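Local coordinates for protein NADPH-dependent aldehyde reductase YqhD (PDB 4QGS) that reduces a broad range of short-chain aldehydes to primary alcohols with NADPH, using one zinc ion per subunit, at residues A[87-92]-A[116-121]; A[100-105]-A[110-115]; A[304-309]-A[391-396]; A[278-283]-A[297-302]. All coordinates share one frame; numbering follows the deposited sequence.

Interaction 1: residues A[87-92]-A[116-121]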
loop_
_atom_site.group_PDB
_atom_site.type_symbol
_atom_site.label_atom_id
_atom_site.label_comp_id
_atom_site.label_asym_id
_atom_site.label_seq_id
_atom_site.Cartn_x
_atom_site.Cartn_y
_atom_site.Cartn_z
ATOM N N ASN A 87 -7.994 0.260 -23.055
ATOM C CA ASN A 87 -8.774 1.324 -23.690
ATOM C C ASN A 87 -8.056 2.661 -23.572
ATOM O O ASN A 87 -8.073 3.481 -24.490
ATOM C CB ASN A 87 -10.161 1.432 -23.060
ATOM C CG ASN A 87 -11.150 0.443 -23.646
ATOM O OD1 ASN A 87 -10.985 -0.032 -24.771
ATOM N ND2 ASN A 87 -12.185 0.126 -22.880
ATOM N N ALA A 88 -7.434 2.881 -22.421
ATOM C CA ALA A 88 -6.687 4.110 -22.202
ATOM C C ALA A 88 -5.421 4.103 -23.039
ATOM O O ALA A 88 -5.015 5.136 -23.568
ATOM C CB ALA A 88 -6.359 4.278 -20.742
ATOM N N VAL A 89 -4.795 2.933 -23.149
ATOM C CA VAL A 89 -3.600 2.781 -23.976
ATOM C C VAL A 89 -3.951 3.117 -25.422
ATOM O O VAL A 89 -3.160 3.730 -26.142
ATOM C CB VAL A 89 -3.013 1.352 -23.872
ATOM C CG1 VAL A 89 -1.928 1.121 -24.923
ATOM C CG2 VAL A 89 -2.452 1.115 -22.477
ATOM N N LYS A 90 -5.157 2.728 -25.824
ATOM C CA LYS A 90 -5.687 3.050 -27.146
ATOM C C LYS A 90 -5.794 4.560 -27.360
ATOM O O LYS A 90 -5.262 5.096 -28.336
ATOM C CB LYS A 90 -7.060 2.402 -27.343
ATOM C CG LYS A 90 -7.513 2.332 -28.798
ATOM C CD LYS A 90 -8.947 2.814 -28.977
ATOM C CE LYS A 90 -9.103 4.272 -28.576
ATOM N NZ LYS A 90 -10.477 4.785 -28.837
ATOM N N LEU A 91 -6.491 5.235 -26.449
ATOM C CA LEU A 91 -6.673 6.683 -26.529
ATOM C C LEU A 91 -5.321 7.392 -26.547
ATOM O O LEU A 91 -5.109 8.321 -27.326
ATOM C CB LEU A 91 -7.533 7.181 -25.353
ATOM C CG LEU A 91 -7.967 8.648 -25.217
ATOM C CD1 LEU A 91 -9.144 8.742 -24.263
ATOM C CD2 LEU A 91 -6.853 9.550 -24.717
ATOM N N VAL A 92 -4.410 6.944 -25.688
ATOM C CA VAL A 92 -3.099 7.565 -25.561
ATOM C C VAL A 92 -2.326 7.587 -26.881
ATOM O O VAL A 92 -1.821 8.631 -27.296
ATOM C CB VAL A 92 -2.246 6.847 -24.497
ATOM C CG1 VAL A 92 -0.784 7.147 -24.703
ATOM C CG2 VAL A 92 -2.687 7.256 -23.100
ATOM N N ALA A 116 1.320 3.668 -18.848
ATOM C CA ALA A 116 2.572 4.319 -19.228
ATOM C C ALA A 116 3.565 3.353 -19.879
ATOM O O ALA A 116 4.253 3.702 -20.841
ATOM C CB ALA A 116 3.209 4.970 -18.009
ATOM N N ALA A 117 3.648 2.140 -19.346
ATOM C CA ALA A 117 4.596 1.159 -19.860
ATOM C C ALA A 117 4.052 0.485 -21.108
ATOM O O ALA A 117 4.756 0.342 -22.111
ATOM C CB ALA A 117 4.914 0.125 -18.802
ATOM N N ALA A 118 2.792 0.071 -21.035
ATOM C CA ALA A 118 2.143 -0.592 -22.155
ATOM C C ALA A 118 2.225 0.252 -23.417
ATOM O O ALA A 118 2.346 -0.280 -24.522
ATOM C CB ALA A 118 0.687 -0.903 -21.819
ATOM N N ALA A 119 2.172 1.567 -23.244
ATOM C CA ALA A 119 2.084 2.479 -24.373
ATOM C C ALA A 119 3.345 2.509 -25.227
ATOM O O ALA A 119 3.264 2.666 -26.435
ATOM C CB ALA A 119 1.743 3.867 -23.874
ATOM N N ASN A 120 4.507 2.368 -24.596
ATOM C CA ASN A 120 5.754 2.234 -25.348
ATOM C C ASN A 120 6.222 0.791 -25.505
ATOM O O ASN A 120 7.345 0.533 -25.966
ATOM C CB ASN A 120 6.913 3.052 -24.734
ATOM C CG ASN A 120 6.518 4.456 -24.353
ATOM O OD1 ASN A 120 5.556 5.012 -24.887
ATOM N ND2 ASN A 120 7.285 5.052 -23.450
ATOM N N TYR A 121 5.370 -0.156 -25.129
ATOM C CA TYR A 121 5.626 -1.545 -25.502
ATOM C C TYR A 121 5.357 -1.609 -26.999
ATOM O O TYR A 121 4.475 -0.900 -27.498
ATOM C CB TYR A 121 4.737 -2.525 -24.736
ATOM C CG TYR A 121 5.462 -3.231 -23.602
ATOM C CD1 TYR A 121 5.637 -4.615 -23.589
ATOM C CD2 TYR A 121 6.010 -2.494 -22.563
ATOM C CE1 TYR A 121 6.314 -5.234 -22.553
ATOM C CE2 TYR A 121 6.691 -3.094 -21.530
ATOM C CZ TYR A 121 6.840 -4.469 -21.528
ATOM O OH TYR A 121 7.516 -5.056 -20.486
#
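Val89 lies across the last turn of helix 106-119, where it covers both Ala118 and Ala119 and loses more surface to the contact than any other residue of the two segments. Its two methyls divide the work. CG2 meets the methyl of Ala118 obliquely, with Val89 CG2 to Ala118 CB at 3.8 Å, while CG1 lies over the backbone of the next residue, with Val89 CG1 4.3 Å from Ala119 CA. The first torsion explains the split: CG1 stands opposite the backbone N (chi1 170°), and CG2 is thereby placed beside that N. Val92, one turn further along helix 82-95, closes the patch from its other end, since its CG1 comes to 4.2 Å from Ala119 CB. Small residues on the second helix are what permit so close an approach, as the CA atoms of Val89 and Ala119 are separated by 5.7 Å. No hydrogen bond crosses between 87-92 and 116-121; the side-chain contacts are apolar, and 141 Å² is buried in all. Ile142, in a loop, touches both Val92 and Ala119, and Ile115, one turn back on helix 106-119, touches Ala88, Val89 and Val92 and so extends the same hydrophobic surface. Within the nucleotide-binding half, helix 82-95 packs on helix 106-119 through Val89 and Val92 and reaches strand 69-73 through Ala88 and Leu91, while helix 129-132 lies against Ala118 and Ala117.

Interaction 2: residues A[100-105]-A[110-115]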
loop_
_atom_site.group_PDB
_atom_site.type_symbol
_atom_site.label_atom_id
_atom_site.label_comp_id
_atom_site.label_asym_id
_atom_site.label_seq_id
_atom_site.Cartn_x
_atom_site.Cartn_y
_atom_site.Cartn_z
ATOM N N LEU A 100 1.094 11.407 -18.553
ATOM C CA LEU A 100 -0.054 10.888 -17.810
ATOM C C LEU A 100 -0.114 11.466 -16.402
ATOM O O LEU A 100 0.908 11.606 -15.750
ATOM C CB LEU A 100 0.013 9.353 -17.743
ATOM C CG LEU A 100 -0.085 8.659 -19.099
ATOM C CD1 LEU A 100 0.547 7.270 -19.045
ATOM C CD2 LEU A 100 -1.519 8.556 -19.510
ATOM N N LEU A 101 -1.313 11.803 -15.928
ATOM C CA LEU A 101 -1.442 12.361 -14.583
ATOM C C LEU A 101 -2.527 11.642 -13.791
ATOM O O LEU A 101 -3.708 11.891 -13.976
ATOM C CB LEU A 101 -1.747 13.858 -14.636
ATOM C CG LEU A 101 -1.824 14.578 -13.284
ATOM C CD1 LEU A 101 -0.556 14.434 -12.475
ATOM C CD2 LEU A 101 -2.165 16.069 -13.479
ATOM N N ALA A 102 -2.105 10.743 -12.909
ATOM C CA ALA A 102 -3.054 9.954 -12.132
ATOM C C ALA A 102 -3.553 10.755 -10.942
ATOM O O ALA A 102 -2.759 11.248 -10.140
ATOM C CB ALA A 102 -2.398 8.664 -11.675
ATOM N N VAL A 103 -4.870 10.882 -10.827
ATOM C CA VAL A 103 -5.470 11.607 -9.722
ATOM C C VAL A 103 -6.369 10.660 -8.931
ATOM O O VAL A 103 -7.409 10.230 -9.424
ATOM C CB VAL A 103 -6.278 12.821 -10.223
ATOM C CG1 VAL A 103 -6.897 13.579 -9.063
ATOM C CG2 VAL A 103 -5.388 13.741 -11.062
ATOM N N GLY A 104 -5.956 10.334 -7.709
ATOM C CA GLY A 104 -6.698 9.398 -6.882
ATOM C C GLY A 104 -5.806 8.611 -5.943
ATOM O O GLY A 104 -4.813 9.139 -5.430
ATOM N N GLY A 105 -6.153 7.343 -5.713
ATOM C CA GLY A 105 -5.368 6.496 -4.837
ATOM C C GLY A 105 -4.520 5.465 -5.559
ATOM O O GLY A 105 -4.221 5.605 -6.747
ATOM N N ASP A 110 -1.667 2.617 -9.890
ATOM C CA ASP A 110 -1.185 1.344 -10.421
ATOM C C ASP A 110 -1.602 1.138 -11.876
ATOM O O ASP A 110 -0.792 0.744 -12.717
ATOM C CB ASP A 110 -1.688 0.184 -9.560
ATOM C CG ASP A 110 -0.951 0.081 -8.242
ATOM O OD1 ASP A 110 0.046 0.815 -8.062
ATOM O OD2 ASP A 110 -1.352 -0.746 -7.397
ATOM N N GLY A 111 -2.864 1.413 -12.168
ATOM C CA GLY A 111 -3.371 1.269 -13.514
ATOM C C GLY A 111 -2.674 2.226 -14.458
ATOM O O GLY A 111 -2.414 1.910 -15.613
ATOM N N THR A 112 -2.367 3.416 -13.964
ATOM C CA THR A 112 -1.722 4.402 -14.812
ATOM C C THR A 112 -0.276 3.995 -15.091
ATOM O O THR A 112 0.243 4.226 -16.186
ATOM C CB THR A 112 -1.806 5.803 -14.174
ATOM O OG1 THR A 112 -3.191 6.139 -13.999
ATOM C CG2 THR A 112 -1.145 6.839 -15.067
ATOM N N LYS A 113 0.364 3.358 -14.118
ATOM C CA LYS A 113 1.715 2.845 -14.323
ATOM C C LYS A 113 1.708 1.855 -15.477
ATOM O O LYS A 113 2.603 1.847 -16.327
ATOM C CB LYS A 113 2.250 2.181 -13.054
ATOM C CG LYS A 113 2.630 3.150 -11.941
ATOM C CD LYS A 113 3.290 2.424 -10.776
ATOM C CE LYS A 113 3.670 3.379 -9.660
ATOM N NZ LYS A 113 4.366 2.677 -8.544
ATOM N N PHE A 114 0.678 1.025 -15.512
ATOM C CA PHE A 114 0.570 0.035 -16.565
ATOM C C PHE A 114 0.362 0.703 -17.919
ATOM O O PHE A 114 0.993 0.328 -18.903
ATOM C CB PHE A 114 -0.570 -0.934 -16.265
ATOM C CG PHE A 114 -0.810 -1.923 -17.350
ATOM C CD1 PHE A 114 0.073 -2.974 -17.559
ATOM C CD2 PHE A 114 -1.911 -1.804 -18.172
ATOM C CE1 PHE A 114 -0.148 -3.890 -18.569
ATOM C CE2 PHE A 114 -2.137 -2.717 -19.170
ATOM C CZ PHE A 114 -1.253 -3.758 -19.376
ATOM N N ILE A 115 -0.518 1.703 -17.964
ATOM C CA ILE A 115 -0.757 2.441 -19.200
ATOM C C ILE A 115 0.538 3.061 -19.735
ATOM O O ILE A 115 0.833 2.962 -20.925
ATOM C CB ILE A 115 -1.818 3.543 -18.994
ATOM C CG1 ILE A 115 -3.156 2.920 -18.614
ATOM C CG2 ILE A 115 -1.972 4.381 -20.249
ATOM C CD1 ILE A 115 -4.184 3.929 -18.086
#
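Strand 100-104 and helix 110-115 run almost antiparallel, at 167°, with their axes 8.7 Å apart and Ala102 facing Thr112. They form a strand-turn-helix unit of the Rossmann-like nucleotide-binding half, joined through a glycine-rich turn, Gly104 to Gly106. Gly105 takes the N-cap position of helix 106-119. Gly106, Ser107 and Asp110 bind NADP(+), which places the cofactor site at the helix's N-terminal end, beyond the C-terminal end of the strand. The alternation of the strand sends Leu100 and Ala102 to the helix, whereas Leu101 and Val103 face the other side of the sheet, against helix 57-64. Thr112 takes the middle of the contact: its CG2, opposite the backbone N, touches Leu100 CB at 3.8 Å. Further along, Leu100 and Ile115 pass one another at a slant, and Leu100 CD1 comes to 4.0 Å from Ile115 CG2. All four touching residues are buried, and no hydrogen bond links the two segments. The one polar side-chain atom in this apolar interface, Thr112 OG1, sits 3.5 Å from Ala102 CB and is hydrogen-bonded to Val108 O, in the preceding turn of its own helix, and to Thr46 OG1 on the neighbouring strand.

Interaction 3: residues A[304-309]-A[391-396]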
loop_
_atom_site.group_PDB
_atom_site.type_symbol
_atom_site.label_atom_id
_atom_site.label_comp_id
_atom_site.label_asym_id
_atom_site.label_seq_id
_atom_site.Cartn_x
_atom_site.Cartn_y
_atom_site.Cartn_z
ATOM N N TRP A 304 2.082 -13.106 15.173
ATOM C CA TRP A 304 3.162 -12.749 16.091
ATOM C C TRP A 304 3.254 -13.733 17.258
ATOM O O TRP A 304 4.347 -14.164 17.630
ATOM C CB TRP A 304 2.962 -11.329 16.603
ATOM C CG TRP A 304 3.549 -10.277 15.716
ATOM C CD1 TRP A 304 4.267 -10.453 14.565
ATOM C CD2 TRP A 304 3.464 -8.869 15.927
ATOM N NE1 TRP A 304 4.648 -9.228 14.055
ATOM C CE2 TRP A 304 4.163 -8.242 14.871
ATOM C CE3 TRP A 304 2.869 -8.082 16.911
ATOM C CZ2 TRP A 304 4.269 -6.851 14.774
ATOM C CZ3 TRP A 304 2.980 -6.698 16.816
ATOM C CH2 TRP A 304 3.690 -6.099 15.758
ATOM N N ASN A 305 2.115 -14.126 17.820
ATOM C CA ASN A 305 2.165 -15.091 18.912
ATOM C C ASN A 305 2.707 -16.431 18.435
ATOM O O ASN A 305 3.503 -17.074 19.123
ATOM C CB ASN A 305 0.791 -15.297 19.553
ATOM C CG ASN A 305 0.815 -16.404 20.589
ATOM O OD1 ASN A 305 1.481 -16.287 21.623
ATOM N ND2 ASN A 305 0.125 -17.492 20.304
ATOM N N GLU A 306 2.299 -16.838 17.240
ATOM C CA GLU A 306 2.753 -18.096 16.673
ATOM C C GLU A 306 4.256 -18.076 16.361
ATOM O O GLU A 306 4.941 -19.089 16.494
ATOM C CB GLU A 306 1.951 -18.413 15.409
ATOM C CG GLU A 306 2.447 -19.620 14.641
ATOM C CD GLU A 306 2.257 -20.912 15.409
ATOM O OE1 GLU A 306 1.274 -21.014 16.176
ATOM O OE2 GLU A 306 3.107 -21.817 15.255
ATOM N N LYS A 307 4.756 -16.921 15.944
ATOM C CA LYS A 307 6.141 -16.793 15.524
ATOM C C LYS A 307 6.989 -16.105 16.588
ATOM O O LYS A 307 8.014 -15.479 16.279
ATOM C CB LYS A 307 6.221 -16.025 14.202
ATOM C CG LYS A 307 5.524 -16.703 13.036
ATOM C CD LYS A 307 6.068 -18.110 12.780
ATOM C CE LYS A 307 7.539 -18.075 12.359
ATOM N NZ LYS A 307 8.157 -19.441 12.428
ATOM N N ARG A 308 6.565 -16.203 17.842
ATOM C CA ARG A 308 7.231 -15.453 18.906
ATOM C C ARG A 308 8.647 -15.973 19.155
ATOM O O ARG A 308 9.469 -15.266 19.727
ATOM C CB ARG A 308 6.417 -15.505 20.199
ATOM C CG ARG A 308 6.206 -16.914 20.747
ATOM C CD ARG A 308 5.134 -16.902 21.813
ATOM N NE ARG A 308 5.547 -16.135 22.981
ATOM C CZ ARG A 308 4.787 -15.238 23.597
ATOM N NH1 ARG A 308 5.255 -14.594 24.656
ATOM N NH2 ARG A 308 3.562 -14.979 23.158
ATOM N N ASP A 309 8.922 -17.201 18.724
ATOM C CA ASP A 309 10.270 -17.758 18.837
ATOM C C ASP A 309 11.247 -17.079 17.875
ATOM O O ASP A 309 12.242 -16.493 18.301
ATOM C CB ASP A 309 10.253 -19.268 18.570
ATOM C CG ASP A 309 9.562 -20.043 19.667
ATOM O OD1 ASP A 309 9.734 -19.686 20.852
ATOM O OD2 ASP A 309 8.828 -20.999 19.339
ATOM N N ARG A 391 -2.563 -22.713 9.197
ATOM C CA ARG A 391 -3.753 -23.242 9.844
ATOM C C ARG A 391 -3.814 -22.814 11.308
ATOM O O ARG A 391 -4.842 -22.349 11.770
ATOM C CB ARG A 391 -3.778 -24.766 9.742
ATOM C CG ARG A 391 -5.088 -25.387 10.223
ATOM C CD ARG A 391 -4.980 -26.902 10.228
ATOM N NE ARG A 391 -6.307 -27.520 10.312
ATOM C CZ ARG A 391 -6.485 -28.800 10.615
ATOM N NH1 ARG A 391 -5.424 -29.569 10.865
ATOM N NH2 ARG A 391 -7.712 -29.298 10.673
ATOM N N ARG A 392 -2.707 -22.959 12.037
ATOM C CA ARG A 392 -2.693 -22.580 13.445
ATOM C C ARG A 392 -2.925 -21.084 13.636
ATOM O O ARG A 392 -3.553 -20.658 14.605
ATOM C CB ARG A 392 -1.361 -22.973 14.094
ATOM C CG ARG A 392 -1.233 -24.459 14.361
ATOM C CD ARG A 392 -0.186 -24.734 15.437
ATOM N NE ARG A 392 1.109 -24.174 15.080
ATOM C CZ ARG A 392 2.046 -24.829 14.401
ATOM N NH1 ARG A 392 1.832 -26.082 14.007
ATOM N NH2 ARG A 392 3.200 -24.235 14.124
ATOM N N ILE A 393 -2.388 -20.289 12.719
ATOM C CA ILE A 393 -2.543 -18.845 12.794
ATOM C C ILE A 393 -3.999 -18.420 12.559
ATOM O O ILE A 393 -4.547 -17.658 13.352
ATOM C CB ILE A 393 -1.618 -18.141 11.798
ATOM C CG1 ILE A 393 -0.160 -18.366 12.201
ATOM C CG2 ILE A 393 -1.915 -16.622 11.756
ATOM C CD1 ILE A 393 0.814 -17.920 11.141
ATOM N N TYR A 394 -4.618 -18.923 11.496
ATOM C CA TYR A 394 -6.037 -18.642 11.243
ATOM C C TYR A 394 -6.907 -19.113 12.414
ATOM O O TYR A 394 -7.834 -18.436 12.842
ATOM C CB TYR A 394 -6.513 -19.325 9.971
ATOM C CG TYR A 394 -6.132 -18.679 8.650
ATOM C CD1 TYR A 394 -6.275 -17.310 8.438
ATOM C CD2 TYR A 394 -5.665 -19.467 7.599
ATOM C CE1 TYR A 394 -5.943 -16.736 7.199
ATOM C CE2 TYR A 394 -5.331 -18.912 6.373
ATOM C CZ TYR A 394 -5.474 -17.548 6.177
ATOM O OH TYR A 394 -5.137 -17.036 4.944
ATOM N N GLU A 395 -6.593 -20.290 12.938
ATOM C CA GLU A 395 -7.373 -20.843 14.034
ATOM C C GLU A 395 -7.293 -19.949 15.278
ATOM O O GLU A 395 -8.304 -19.681 15.927
ATOM C CB GLU A 395 -6.895 -22.260 14.350
ATOM C CG GLU A 395 -7.619 -22.908 15.499
ATOM C CD GLU A 395 -9.067 -23.256 15.188
ATOM O OE1 GLU A 395 -9.858 -23.295 16.149
ATOM O OE2 GLU A 395 -9.416 -23.510 14.006
ATOM N N ALA A 396 -6.090 -19.472 15.589
ATOM C CA ALA A 396 -5.894 -18.603 16.742
ATOM C C ALA A 396 -6.545 -17.241 16.539
ATOM O O ALA A 396 -6.788 -16.519 17.490
ATOM C CB ALA A 396 -4.406 -18.430 17.027
HETATM O O HOH W 1 -1.023 -19.941 16.800
#
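Glu306 OE2 is gripped by two nitrogens of Arg392 in a side-on salt bridge. The shorter bond, from Arg392 NH2 to Glu306 OE2, is 2.7 Å with an N-H...O angle of 159°; the other, from Arg392 NE to Glu306 OE2, is 3.1 Å and more bent. Both donors reach OE2 from one face of the carboxylate, about 40° above its plane, although the oxygen itself lies in the plane of the guanidinium. The two flat groups are accordingly tilted by 43° rather than coplanar, and NE makes just a weak additional bond to OE1. Glu306 OE1 instead accepts a hydrogen bond from a water at 2.6 Å, and that water also reaches Arg392 O weakly. Beneath the ion pair the stem of Glu306 packs on Ile393, with Glu306 CG 3.8 Å from Ile393 CG1. A bend at chi2 turns the carboxylate off this apolar base toward the arginine. Arg392 is exposed and also touches a crystal neighbour, so the crystal may influence its pose. Next to the contact, Lys307 bridges to Asp384, and Arg308 pairs with Asp331 and Asp335. Ile393, buried, continues inward onto Leu280. A surface ion pair beside a buried apolar contact thus joins the end of helix 292-306 to the C-terminal helix 387-396, at the periphery of the helical half characteristic of iron-containing alcohol dehydrogenases.

Interaction 4: residues A[278-283]-A[297-302]. With ZN (zinc ion), chain B.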
loop_
_atom_site.group_PDB
_atom_site.type_symbol
_atom_site.label_atom_id
_atom_site.label_comp_id
_atom_site.label_asym_id
_atom_site.label_seq_id
_atom_site.Cartn_x
_atom_site.Cartn_y
_atom_site.Cartn_z
ATOM N N HIS A 278 0.442 -10.212 5.288
ATOM C CA HIS A 278 -0.196 -9.816 4.035
ATOM C C HIS A 278 -0.689 -11.013 3.209
ATOM O O HIS A 278 -1.814 -10.987 2.714
ATOM C CB HIS A 278 0.751 -8.937 3.188
ATOM C CG HIS A 278 0.548 -7.465 3.400
ATOM N ND1 HIS A 278 0.959 -6.811 4.544
ATOM C CD2 HIS A 278 -0.068 -6.523 2.638
ATOM C CE1 HIS A 278 0.615 -5.534 4.472
ATOM N NE2 HIS A 278 -0.005 -5.333 3.319
ATOM N N MET A 279 0.130 -12.058 3.064
ATOM C CA MET A 279 -0.264 -13.188 2.227
ATOM C C MET A 279 -1.469 -13.923 2.813
ATOM O O MET A 279 -2.399 -14.289 2.073
ATOM C CB MET A 279 0.913 -14.151 2.037
ATOM C CG MET A 279 2.091 -13.518 1.282
ATOM S SD MET A 279 1.640 -12.849 -0.335
ATOM C CE MET A 279 1.546 -11.105 0.032
ATOM N N LEU A 280 -1.469 -14.118 4.132
ATOM C CA LEU A 280 -2.605 -14.764 4.811
ATOM C C LEU A 280 -3.839 -13.878 4.756
ATOM O O LEU A 280 -4.954 -14.342 4.508
ATOM C CB LEU A 280 -2.269 -15.080 6.271
ATOM C CG LEU A 280 -1.263 -16.213 6.541
ATOM C CD1 LEU A 280 -1.175 -16.507 8.036
ATOM C CD2 LEU A 280 -1.660 -17.449 5.793
ATOM N N GLY A 281 -3.629 -12.587 4.985
ATOM C CA GLY A 281 -4.714 -11.631 4.922
ATOM C C GLY A 281 -5.380 -11.575 3.561
ATOM O O GLY A 281 -6.613 -11.426 3.473
ATOM N N HIS A 282 -4.585 -11.692 2.502
ATOM C CA HIS A 282 -5.092 -11.595 1.137
ATOM C C HIS A 282 -6.160 -12.655 0.842
ATOM O O HIS A 282 -7.099 -12.395 0.104
ATOM C CB HIS A 282 -3.952 -11.721 0.121
ATOM C CG HIS A 282 -3.116 -10.481 -0.025
ATOM N ND1 HIS A 282 -1.985 -10.441 -0.813
ATOM C CD2 HIS A 282 -3.240 -9.243 0.514
ATOM C CE1 HIS A 282 -1.450 -9.234 -0.755
ATOM N NE2 HIS A 282 -2.190 -8.488 0.044
ATOM N N GLU A 283 -6.002 -13.852 1.403
ATOM C CA GLU A 283 -7.001 -14.907 1.198
ATOM C C GLU A 283 -8.324 -14.590 1.896
ATOM O O GLU A 283 -9.383 -14.995 1.412
ATOM C CB GLU A 283 -6.470 -16.263 1.676
ATOM C CG GLU A 283 -5.168 -16.699 1.017
ATOM C CD GLU A 283 -5.231 -16.841 -0.495
ATOM O OE1 GLU A 283 -6.320 -16.809 -1.097
ATOM O OE2 GLU A 283 -4.154 -17.004 -1.100
ATOM N N ALA A 297 -5.267 -6.688 10.516
ATOM C CA ALA A 297 -5.490 -6.511 11.943
ATOM C C ALA A 297 -5.850 -7.844 12.589
ATOM O O ALA A 297 -5.498 -8.104 13.740
ATOM C CB ALA A 297 -6.585 -5.493 12.188
ATOM N N ILE A 298 -6.546 -8.691 11.838
ATOM C CA ILE A 298 -6.870 -10.019 12.326
ATOM C C ILE A 298 -5.622 -10.911 12.393
ATOM O O ILE A 298 -5.328 -11.518 13.426
ATOM C CB ILE A 298 -7.932 -10.714 11.427
ATOM C CG1 ILE A 298 -9.287 -9.988 11.506
ATOM C CG2 ILE A 298 -8.090 -12.192 11.804
ATOM C CD1 ILE A 298 -10.189 -10.325 10.357
ATOM N N VAL A 299 -4.889 -10.989 11.290
ATOM C CA VAL A 299 -3.794 -11.960 11.198
ATOM C C VAL A 299 -2.567 -11.575 12.029
ATOM O O VAL A 299 -1.967 -12.443 12.673
ATOM C CB VAL A 299 -3.379 -12.174 9.736
ATOM C CG1 VAL A 299 -2.114 -13.037 9.630
ATOM C CG2 VAL A 299 -4.548 -12.830 8.977
ATOM N N LEU A 300 -2.183 -10.300 12.018
ATOM C CA LEU A 300 -0.902 -9.910 12.644
ATOM C C LEU A 300 -0.726 -10.403 14.088
ATOM O O LEU A 300 0.294 -11.036 14.388
ATOM C CB LEU A 300 -0.720 -8.386 12.613
ATOM C CG LEU A 300 0.677 -7.944 13.081
ATOM C CD1 LEU A 300 1.729 -8.259 12.037
ATOM C CD2 LEU A 300 0.656 -6.458 13.393
ATOM N N PRO A 301 -1.675 -10.100 14.993
ATOM C CA PRO A 301 -1.367 -10.492 16.373
ATOM C C PRO A 301 -1.350 -12.011 16.542
ATOM O O PRO A 301 -0.556 -12.510 17.335
ATOM C CB PRO A 301 -2.476 -9.836 17.191
ATOM C CG PRO A 301 -3.613 -9.617 16.210
ATOM C CD PRO A 301 -2.952 -9.357 14.897
ATOM N N ALA A 302 -2.190 -12.735 15.800
ATOM C CA ALA A 302 -2.150 -14.193 15.851
ATOM C C ALA A 302 -0.825 -14.719 15.301
ATOM O O ALA A 302 -0.235 -15.659 15.849
ATOM C CB ALA A 302 -3.332 -14.796 15.078
HETATM ZN ZN ZN B . -0.957 -3.556 2.561
HETATM O O HOH W 2 -0.550 -4.197 0.608
HETATM O O HOH W 3 -1.506 -1.917 1.280
#
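Just behind the catalytic zinc site, helix 276-288 packs through Leu280 and Gly281 on Val299 of helix 292-306. Val299 points both methyls at the neighbouring helix. Its CG1 is wedged against Leu280, 3.9 Å from Leu280 CD1, and the two side chains cross at about a right angle. CG2, placed beside the backbone N of its own residue (chi1 172° for CG1), approaches the main chain instead, with Val299 CG2 at 4.1 Å from Gly281 N. Having no side chain, Gly281 offers bare backbone at this point, and its CA lies 6.4 Å from that of Val299. The two helices belong to the all-helical half of the iron-containing alcohol dehydrogenase fold, and each supplies a ligand to the metal: His278 from the first and His292 from the second. His278 NE2 binds zinc at 2.1 Å, Asp205 and His209 complete the protein ligands, and two waters, each also 2.1 Å from the zinc, bring the coordination to six in this cofactor-free form. In the second shell, Glu212 OE2 is hydrogen-bonded to His278 ND1, which together with the zinc probably fixes the rotation of the imidazole. The same Leu280 CD1 that meets Val299 also touches Ile393, and the carbonyl oxygen of Leu280 is hydrogen-bonded to Tyr394 OH.

Overall arrangement
The four contacts fall into two pairs on opposite sides of the chain's centre. Interactions 1 and 2, centres 11 Å apart, share helix 106-119 in the nucleotide-binding half; the segments of interaction 2 lie in sequence between those of interaction 1, and Leu100 and Ile115 touch residues of both. Interactions 4 and 3 follow in that order along the chain, share helix 292-306 and lie 10 Å apart by their centres, joined by Tyr394 and Ile393 on Leu280. Interactions 2 and 4 come within about 11 Å at their nearest atoms, one at the NADP(+)-binding turn and the other at the zinc, consistent with catalysis in the cleft between the halves.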